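DNA mismatch repair protein MutL (Aquifex aeolicus, PDB 6LZI) probably acts as an endonuclease in DNA mismatch repair, its N-terminal Bergerat-fold ATPase domain binding and hydrolysing ATP and here holding ADP. Local coordinates at residues E169-N174 with E201-T206; D18-L23 with R161-L166; Y93-S96 with K100-L103. All coordinates share one frame; numbering follows the deposited sequence.

Contact 1 of 3, residues E169-N174 with E201-T206; sequences EYALTN and EEVFQT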
loop_
_atom_site.group_PDB
_atom_site.type_symbol
_atom_site.label_atom_id
_atom_site.label_comp_id
_atom_site.label_asym_id
_atom_site.label_seq_id
_atom_site.Cartn_x
_atom_site.Cartn_y
_atom_site.Cartn_z
ATOM N N GLU A 169 -4.441 3.704 1.588
ATOM C CA GLU A 169 -5.377 2.579 1.538
ATOM C C GLU A 169 -4.851 1.375 2.293
ATOM O O GLU A 169 -5.592 0.726 3.042
ATOM C CB GLU A 169 -5.633 2.267 0.082
ATOM C CG GLU A 169 -6.395 1.032 -0.276
ATOM C CD GLU A 169 -6.619 1.028 -1.787
ATOM O OE1 GLU A 169 -5.887 0.283 -2.485
ATOM O OE2 GLU A 169 -7.480 1.812 -2.254
ATOM N N TYR A 170 -3.575 1.057 2.113
ATOM C CA TYR A 170 -2.955 0.013 2.929
ATOM C C TYR A 170 -2.880 0.419 4.411
ATOM O O TYR A 170 -3.027 -0.413 5.327
ATOM C CB TYR A 170 -1.525 -0.211 2.441
ATOM C CG TYR A 170 -1.413 -1.065 1.226
ATOM C CD1 TYR A 170 -1.718 -2.367 1.288
ATOM C CD2 TYR A 170 -0.906 -0.560 0.028
ATOM C CE1 TYR A 170 -1.584 -3.182 0.214
ATOM C CE2 TYR A 170 -0.755 -1.386 -1.095
ATOM C CZ TYR A 170 -1.124 -2.700 -0.969
ATOM O OH TYR A 170 -0.962 -3.607 -2.001
ATOM N N ALA A 171 -2.611 1.683 4.677
ATOM C CA ALA A 171 -2.574 2.020 6.089
ATOM C C ALA A 171 -3.950 1.894 6.744
ATOM O O ALA A 171 -4.038 1.568 7.948
ATOM C CB ALA A 171 -2.112 3.447 6.361
ATOM N N LEU A 172 -5.005 2.156 5.982
ATOM C CA LEU A 172 -6.327 2.045 6.587
ATOM C C LEU A 172 -6.740 0.619 6.943
ATOM O O LEU A 172 -7.640 0.468 7.794
ATOM C CB LEU A 172 -7.362 2.685 5.669
ATOM C CG LEU A 172 -7.321 4.246 5.679
ATOM C CD1 LEU A 172 -8.053 4.877 4.444
ATOM C CD2 LEU A 172 -7.831 4.905 6.957
ATOM N N THR A 173 -6.153 -0.421 6.341
ATOM C CA THR A 173 -6.494 -1.788 6.709
ATOM C C THR A 173 -5.397 -2.479 7.481
ATOM O O THR A 173 -5.498 -3.670 7.737
ATOM C CB THR A 173 -6.807 -2.615 5.471
ATOM O OG1 THR A 173 -5.771 -2.460 4.489
ATOM C CG2 THR A 173 -8.099 -2.070 4.908
ATOM N N ASN A 174 -4.338 -1.762 7.805
ATOM C CA ASN A 174 -3.223 -2.350 8.515
ATOM C C ASN A 174 -2.803 -1.450 9.646
ATOM O O ASN A 174 -1.714 -0.872 9.607
ATOM C CB ASN A 174 -2.072 -2.575 7.537
ATOM C CG ASN A 174 -2.360 -3.705 6.582
ATOM O OD1 ASN A 174 -2.214 -4.875 6.949
ATOM N ND2 ASN A 174 -2.808 -3.362 5.342
ATOM N N GLU A 201 -8.093 8.431 11.908
ATOM C CA GLU A 201 -8.073 9.845 12.213
ATOM C C GLU A 201 -6.743 10.474 11.800
ATOM O O GLU A 201 -6.722 11.613 11.310
ATOM C CB GLU A 201 -8.417 10.015 13.673
ATOM C CG GLU A 201 -9.878 9.675 13.857
ATOM C CD GLU A 201 -10.376 9.765 15.262
ATOM O OE1 GLU A 201 -11.596 9.718 15.422
ATOM O OE2 GLU A 201 -9.565 9.928 16.198
ATOM N N GLU A 202 -5.642 9.740 11.997
ATOM C CA GLU A 202 -4.338 10.225 11.535
ATOM C C GLU A 202 -4.346 10.397 10.021
ATOM O O GLU A 202 -3.853 11.411 9.505
ATOM C CB GLU A 202 -3.219 9.272 11.970
ATOM C CG GLU A 202 -2.968 9.210 13.466
ATOM C CD GLU A 202 -2.644 10.572 14.086
ATOM O OE1 GLU A 202 -1.808 11.344 13.545
ATOM O OE2 GLU A 202 -3.270 10.868 15.107
ATOM N N VAL A 203 -4.908 9.407 9.296
ATOM C CA VAL A 203 -4.908 9.428 7.821
ATOM C C VAL A 203 -5.695 10.621 7.305
ATOM O O VAL A 203 -5.250 11.333 6.400
ATOM C CB VAL A 203 -5.480 8.115 7.252
ATOM C CG1 VAL A 203 -5.876 8.254 5.659
ATOM C CG2 VAL A 203 -4.507 6.960 7.435
ATOM N N PHE A 204 -6.894 10.830 7.829
ATOM C CA PHE A 204 -7.757 11.875 7.284
ATOM C C PHE A 204 -7.679 13.205 8.023
ATOM O O PHE A 204 -8.368 14.154 7.622
ATOM C CB PHE A 204 -9.196 11.366 7.209
ATOM C CG PHE A 204 -9.351 10.285 6.176
ATOM C CD1 PHE A 204 -9.286 10.575 4.808
ATOM C CD2 PHE A 204 -9.410 8.979 6.585
ATOM C CE1 PHE A 204 -9.354 9.543 3.866
ATOM C CE2 PHE A 204 -9.472 7.933 5.714
ATOM C CZ PHE A 204 -9.447 8.198 4.297
ATOM N N GLN A 205 -6.861 13.291 9.079
ATOM C CA GLN A 205 -6.639 14.500 9.861
ATOM C C GLN A 205 -7.953 15.121 10.361
ATOM O O GLN A 205 -8.203 16.318 10.233
ATOM C CB GLN A 205 -5.815 15.510 9.047
ATOM C CG GLN A 205 -4.527 14.891 8.543
ATOM C CD GLN A 205 -3.414 15.884 8.401
ATOM O OE1 GLN A 205 -3.644 17.073 8.194
ATOM N NE2 GLN A 205 -2.184 15.407 8.539
ATOM N N THR A 206 -8.806 14.281 10.943
ATOM C CA THR A 206 -10.048 14.773 11.476
ATOM C C THR A 206 -10.505 13.789 12.535
ATOM O O THR A 206 -10.075 12.634 12.548
ATOM C CB THR A 206 -11.094 14.930 10.373
ATOM O OG1 THR A 206 -12.271 15.517 10.922
ATOM C CG2 THR A 206 -11.378 13.553 9.757
#
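Tyr170 O, two residues before the Leu172 that meets Val203 and Phe204, is gripped by two N-H groups. Asn174 ND2 reaches Tyr170 O at 3.0 Å with an N-H...O angle of 159°, lying in the carbonyl plane on a lone pair and keeping the acceptor in its own amide plane; Thr173 N adds a backbone bond. The side-chain bond holds the Asn174 amide against the backbone of Tyr170.

Across the contact the meeting is apolar. Leu172 has CG anti to its carbonyl carbon (chi1 -75°), which sends both methyls to helix 196-204. CD1 approaches the Phe204 ring obliquely, 3.6 Å from Phe204 CE2, while CD2 lies between the two partners, 3.7 Å from Phe204 CE2 and 3.9 Å from Val203 CG2. Val203 CG1 covers one face of that ring, 3.6 Å above its plane and over its centre, so Val203 and Phe204 present one joint surface to the leucine. Ala171 CB adds a looser touch on Val203 CG2 at 4.4 Å.

Arg199 NH1, from the same helix 196-204, bonds Ala171 O, and Tyr264 OH bonds Leu172 O. The two segments thus pack by apolar contact alone, with a polar link between their helices beside it, joining the ATPase-domain helix to the helix that leads into the S5-like sheet.

Contact 2 of 3, residues D18-L23 with R161-L166; sequences DVVKEL and RKVLEL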
loop_
_atom_site.group_PDB
_atom_site.type_symbol
_atom_site.label_atom_id
_atom_site.label_comp_id
_atom_site.label_asym_id
_atom_site.label_seq_id
_atom_site.Cartn_x
_atom_site.Cartn_y
_atom_site.Cartn_z
ATOM N N ASP A 18 1.608 0.665 -9.548
ATOM C CA ASP A 18 1.386 -0.780 -9.607
ATOM C C ASP A 18 2.559 -1.511 -8.984
ATOM O O ASP A 18 2.404 -2.588 -8.396
ATOM C CB ASP A 18 1.226 -1.264 -11.040
ATOM C CG ASP A 18 0.018 -0.677 -11.720
ATOM O OD1 ASP A 18 -1.050 -0.539 -11.065
ATOM O OD2 ASP A 18 0.136 -0.304 -12.917
ATOM N N VAL A 19 3.761 -0.972 -9.214
ATOM C CA VAL A 19 4.953 -1.487 -8.577
ATOM C C VAL A 19 4.859 -1.375 -7.053
ATOM O O VAL A 19 5.162 -2.336 -6.324
ATOM C CB VAL A 19 6.186 -0.763 -9.089
ATOM C CG1 VAL A 19 7.410 -1.323 -8.311
ATOM C CG2 VAL A 19 6.333 -0.973 -10.575
ATOM N N VAL A 20 4.520 -0.187 -6.549
ATOM C CA VAL A 20 4.434 0.011 -5.105
ATOM C C VAL A 20 3.443 -0.970 -4.522
ATOM O O VAL A 20 3.695 -1.592 -3.506
ATOM C CB VAL A 20 3.969 1.436 -4.813
ATOM C CG1 VAL A 20 3.782 1.692 -3.313
ATOM C CG2 VAL A 20 4.999 2.414 -5.354
ATOM N N LYS A 21 2.356 -1.206 -5.257
ATOM C CA LYS A 21 1.315 -2.081 -4.728
ATOM C C LYS A 21 1.884 -3.481 -4.514
ATOM O O LYS A 21 1.704 -4.123 -3.438
ATOM C CB LYS A 21 0.142 -2.126 -5.722
ATOM C CG LYS A 21 -0.979 -3.069 -5.291
ATOM C CD LYS A 21 -0.807 -4.448 -5.927
ATOM C CE LYS A 21 -2.063 -5.253 -5.829
ATOM N NZ LYS A 21 -1.754 -6.630 -6.297
ATOM N N GLU A 22 2.526 -4.001 -5.560
ATOM C CA GLU A 22 3.051 -5.361 -5.491
ATOM C C GLU A 22 4.095 -5.449 -4.438
ATOM O O GLU A 22 4.105 -6.424 -3.684
ATOM C CB GLU A 22 3.613 -5.837 -6.806
ATOM C CG GLU A 22 2.570 -5.808 -7.907
ATOM C CD GLU A 22 1.476 -6.853 -7.712
ATOM O OE1 GLU A 22 0.351 -6.698 -8.262
ATOM O OE2 GLU A 22 1.697 -7.818 -6.971
ATOM N N LEU A 23 4.960 -4.412 -4.318
ATOM C CA LEU A 23 5.992 -4.548 -3.283
ATOM C C LEU A 23 5.395 -4.493 -1.872
ATOM O O LEU A 23 5.773 -5.283 -1.010
ATOM C CB LEU A 23 7.093 -3.476 -3.454
ATOM C CG LEU A 23 7.750 -3.720 -4.823
ATOM C CD1 LEU A 23 8.803 -2.537 -5.015
ATOM C CD2 LEU A 23 8.375 -5.043 -5.101
ATOM N N ARG A 161 0.506 11.333 -6.437
ATOM C CA ARG A 161 -0.735 11.282 -5.679
ATOM C C ARG A 161 -1.318 9.873 -5.686
ATOM O O ARG A 161 -1.882 9.430 -4.671
ATOM C CB ARG A 161 -1.713 12.346 -6.230
ATOM C CG ARG A 161 -1.332 13.829 -5.935
ATOM C CD ARG A 161 -2.328 14.843 -6.578
ATOM N NE ARG A 161 -3.399 14.166 -7.324
ATOM C CZ ARG A 161 -3.495 14.138 -8.653
ATOM N NH1 ARG A 161 -2.600 14.773 -9.400
ATOM N NH2 ARG A 161 -4.493 13.484 -9.239
ATOM N N LYS A 162 -1.118 9.123 -6.778
ATOM C CA LYS A 162 -1.652 7.766 -6.826
ATOM C C LYS A 162 -0.947 6.880 -5.817
ATOM O O LYS A 162 -1.594 6.098 -5.140
ATOM C CB LYS A 162 -1.534 7.166 -8.225
ATOM C CG LYS A 162 -2.385 7.857 -9.261
ATOM C CD LYS A 162 -1.763 7.731 -10.652
ATOM C CE LYS A 162 -1.792 6.306 -11.204
ATOM N NZ LYS A 162 -1.189 6.177 -12.634
ATOM N N VAL A 163 0.362 7.084 -5.629
ATOM C CA VAL A 163 1.131 6.329 -4.657
ATOM C C VAL A 163 0.751 6.761 -3.249
ATOM O O VAL A 163 0.585 5.921 -2.356
ATOM C CB VAL A 163 2.655 6.509 -4.899
ATOM C CG1 VAL A 163 3.449 5.979 -3.666
ATOM C CG2 VAL A 163 3.071 5.777 -6.110
ATOM N N LEU A 164 0.505 8.053 -3.059
ATOM C CA LEU A 164 0.045 8.544 -1.754
ATOM C C LEU A 164 -1.292 7.928 -1.362
ATOM O O LEU A 164 -1.429 7.409 -0.231
ATOM C CB LEU A 164 -0.055 10.064 -1.746
ATOM C CG LEU A 164 -0.507 10.668 -0.393
ATOM C CD1 LEU A 164 0.361 10.210 0.721
ATOM C CD2 LEU A 164 -0.450 12.210 -0.510
ATOM N N GLU A 165 -2.264 7.923 -2.310
ATOM C CA GLU A 165 -3.565 7.286 -2.059
ATOM C C GLU A 165 -3.444 5.784 -1.787
ATOM O O GLU A 165 -4.117 5.250 -0.898
ATOM C CB GLU A 165 -4.517 7.474 -3.256
ATOM C CG GLU A 165 -5.195 8.861 -3.320
ATOM C CD GLU A 165 -5.775 9.278 -1.967
ATOM O OE1 GLU A 165 -5.292 10.280 -1.373
ATOM O OE2 GLU A 165 -6.682 8.563 -1.474
ATOM N N LEU A 166 -2.633 5.076 -2.572
ATOM C CA LEU A 166 -2.394 3.652 -2.320
ATOM C C LEU A 166 -1.858 3.391 -0.927
ATOM O O LEU A 166 -2.281 2.444 -0.273
ATOM C CB LEU A 166 -1.421 3.086 -3.362
ATOM C CG LEU A 166 -1.062 1.617 -3.151
ATOM C CD1 LEU A 166 -2.264 0.720 -3.562
ATOM C CD2 LEU A 166 0.250 1.209 -3.879
#
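Val20 carries the contact of helix 18-23 with Val163 and Leu166, and each atom of its side chain has a partner there. Its CB lies 3.8 Å from Leu166 CD2. CG1, anti to the backbone N (chi1 177°), comes closer to the same methyl, 3.6 Å from Leu166 CD2. The other branch, CG2, turns to Val163 CG2 at 3.9 Å, the two valine side chains set roughly perpendicular; Val20 and Leu166 instead lie alongside each other, pointing opposite ways.

Leu166 CD2 also packs against the backbone of Lys21, the residue after Val20, 3.5 Å from Lys21 N, and lies 3.8 Å from Lys21 CB. Beyond CB the lysine bends at chi2 (-95°) and leaves the interface; Lys21 NZ forms a salt bridge with Glu22 OE1 at 2.9 Å, approaching from above the carboxylate plane.

The segment axes come within 9.9 Å and run nearly side by side, 24° apart. This helix pair belongs to the layer packed on the large sheet of the Bergerat fold: Val20 also touches Ile47 of strand 46-51 and Ile167 of helix 156-173, while Glu22 and Leu23 meet helix 91-96 from the same helix 16-29.

Contact 3 of 3, residues Y93-S96 with K100-L103; sequences YSIS and KFKL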
loop_
_atom_site.group_PDB
_atom_site.type_symbol
_atom_site.label_atom_id
_atom_site.label_comp_id
_atom_site.label_asym_id
_atom_site.label_seq_id
_atom_site.Cartn_x
_atom_site.Cartn_y
_atom_site.Cartn_z
ATOM N N TYR A 93 9.079 -10.891 -11.123
ATOM C CA TYR A 93 9.595 -11.123 -12.463
ATOM C C TYR A 93 9.116 -10.041 -13.395
ATOM O O TYR A 93 9.877 -9.492 -14.215
ATOM C CB TYR A 93 9.110 -12.459 -12.980
ATOM C CG TYR A 93 9.423 -12.674 -14.423
ATOM C CD1 TYR A 93 10.701 -12.943 -14.833
ATOM C CD2 TYR A 93 8.422 -12.606 -15.378
ATOM C CE1 TYR A 93 10.991 -13.136 -16.185
ATOM C CE2 TYR A 93 8.695 -12.818 -16.731
ATOM C CZ TYR A 93 9.975 -13.074 -17.118
ATOM O OH TYR A 93 10.227 -13.270 -18.460
ATOM N N SER A 94 7.822 -9.773 -13.324
ATOM C CA SER A 94 7.244 -8.821 -14.232
ATOM C C SER A 94 7.790 -7.421 -13.925
ATOM O O SER A 94 8.075 -6.654 -14.857
ATOM C CB SER A 94 5.706 -8.978 -14.169
ATOM O OG SER A 94 5.128 -7.895 -13.503
ATOM N N ILE A 95 8.088 -7.105 -12.647
ATOM C CA ILE A 95 8.690 -5.794 -12.317
ATOM C C ILE A 95 10.142 -5.732 -12.772
ATOM O O ILE A 95 10.587 -4.725 -13.328
ATOM C CB ILE A 95 8.592 -5.517 -10.801
ATOM C CG1 ILE A 95 7.119 -5.335 -10.380
ATOM C CG2 ILE A 95 9.431 -4.251 -10.356
ATOM C CD1 ILE A 95 6.920 -5.307 -8.868
ATOM N N SER A 96 10.889 -6.793 -12.566
ATOM C CA SER A 96 12.322 -6.728 -12.908
ATOM C C SER A 96 12.554 -6.726 -14.405
ATOM O O SER A 96 13.607 -6.273 -14.880
ATOM C CB SER A 96 13.023 -7.914 -12.284
ATOM O OG SER A 96 12.614 -9.141 -12.934
ATOM N N LYS A 100 15.433 -1.511 -14.008
ATOM C CA LYS A 100 16.746 -1.765 -13.398
ATOM C C LYS A 100 16.496 -2.040 -11.917
ATOM O O LYS A 100 16.215 -1.127 -11.131
ATOM C CB LYS A 100 17.686 -0.579 -13.602
ATOM C CG LYS A 100 18.188 -0.271 -15.077
ATOM C CD LYS A 100 18.642 1.193 -15.208
ATOM C CE LYS A 100 19.468 1.509 -16.472
ATOM N NZ LYS A 100 19.091 0.638 -17.607
ATOM N N PHE A 101 16.604 -3.298 -11.556
ATOM C CA PHE A 101 15.936 -3.866 -10.395
ATOM C C PHE A 101 16.982 -4.367 -9.422
ATOM O O PHE A 101 17.844 -5.170 -9.796
ATOM C CB PHE A 101 15.025 -5.024 -10.877
ATOM C CG PHE A 101 14.339 -5.777 -9.772
ATOM C CD1 PHE A 101 14.948 -6.898 -9.216
ATOM C CD2 PHE A 101 13.008 -5.478 -9.408
ATOM C CE1 PHE A 101 14.286 -7.608 -8.198
ATOM C CE2 PHE A 101 12.374 -6.191 -8.391
ATOM C CZ PHE A 101 12.984 -7.241 -7.816
ATOM N N LYS A 102 16.912 -3.940 -8.159
ATOM C CA LYS A 102 17.699 -4.634 -7.155
ATOM C C LYS A 102 16.789 -5.185 -6.065
ATOM O O LYS A 102 15.856 -4.529 -5.644
ATOM C CB LYS A 102 18.750 -3.708 -6.501
ATOM C CG LYS A 102 19.937 -3.381 -7.369
ATOM C CD LYS A 102 21.005 -2.653 -6.594
ATOM C CE LYS A 102 22.067 -2.083 -7.556
ATOM N NZ LYS A 102 22.702 -0.897 -6.901
ATOM N N LEU A 103 17.081 -6.358 -5.570
ATOM C CA LEU A 103 16.385 -6.807 -4.361
ATOM C C LEU A 103 17.433 -7.281 -3.375
ATOM O O LEU A 103 18.261 -8.101 -3.724
ATOM C CB LEU A 103 15.440 -7.952 -4.653
ATOM C CG LEU A 103 14.692 -8.679 -3.484
ATOM C CD1 LEU A 103 13.257 -9.188 -3.909
ATOM C CD2 LEU A 103 15.425 -9.846 -2.956
#
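Phe101 meets Ser96 with a ring face and Ile95 with a ring edge, at the point where the Bergerat (GHKL) ATPase fold passes from helix 91-96 through a short turn into strand 100-106. The strand directs Phe101 back at the helix that precedes it, while the CB of Lys100 points away. Phe101 has CG anti to its backbone N (chi1 176°), which carries the ring toward the C-terminal turn of the helix, against Ser96 and Ile95; the alpha carbons of Ser96 and Phe101 are 5.3 Å apart.

The face-on partner is Ser96 CB. It stands 3.8 Å from the ring centroid of Phe101 and 22° off the ring normal, a CH-pi contact displaced toward the rim, and accordingly its nearest ring atom is Phe101 CG at 3.6 Å. The serine thus offers carbon to the ring, while OG turns back to its own helix, 3.0 Å from Tyr93 O; Leu92 O is a second acceptor within reach of the same proton.

Ile95 comes from another direction. Its CG2 branch lies near the ring plane, 3.9 Å from Phe101 CD2, and the two side chains meet at a slant. Two consecutive helical residues therefore meet the ring, one over a face and one at its edge.

Phe101 also touches Val137 and Val139 of strand 134-140, while Val118 of strand 113-119 touches Ser96; the contact thereby seats the helix on the large sheet. The same helix begins at the ADP pocket, to which Ala91 and Leu92 contribute, and the side chain of Ile95 is about 7 Å from the nucleotide. The turn has a fastening of its own, for Ser99 OG is hydrogen-bonded to Ile95 O.

How the contacts relate
From the N terminus, helix 16-29 supplies the first half of contact 2. The chain then builds strands of the large sheet and reaches contact 3, a short local closure from helix 91-96 to strand 100-106, which lies wholly within the long span that contact 2 completes at helix 156-173. That helix next opens contact 1, closed at 201-206 after two further strands; no contacts cross. Contacts 1 and 2 touch where Tyr170 OH lies 3.1 Å from Lys21 O, a probable hydrogen bond, and Ile95 CD1 packs 3.9 Å from Glu22 CB between contacts 2 and 3. The nucleotide-binding layer is thus linked, through helix 156-173, to the second domain.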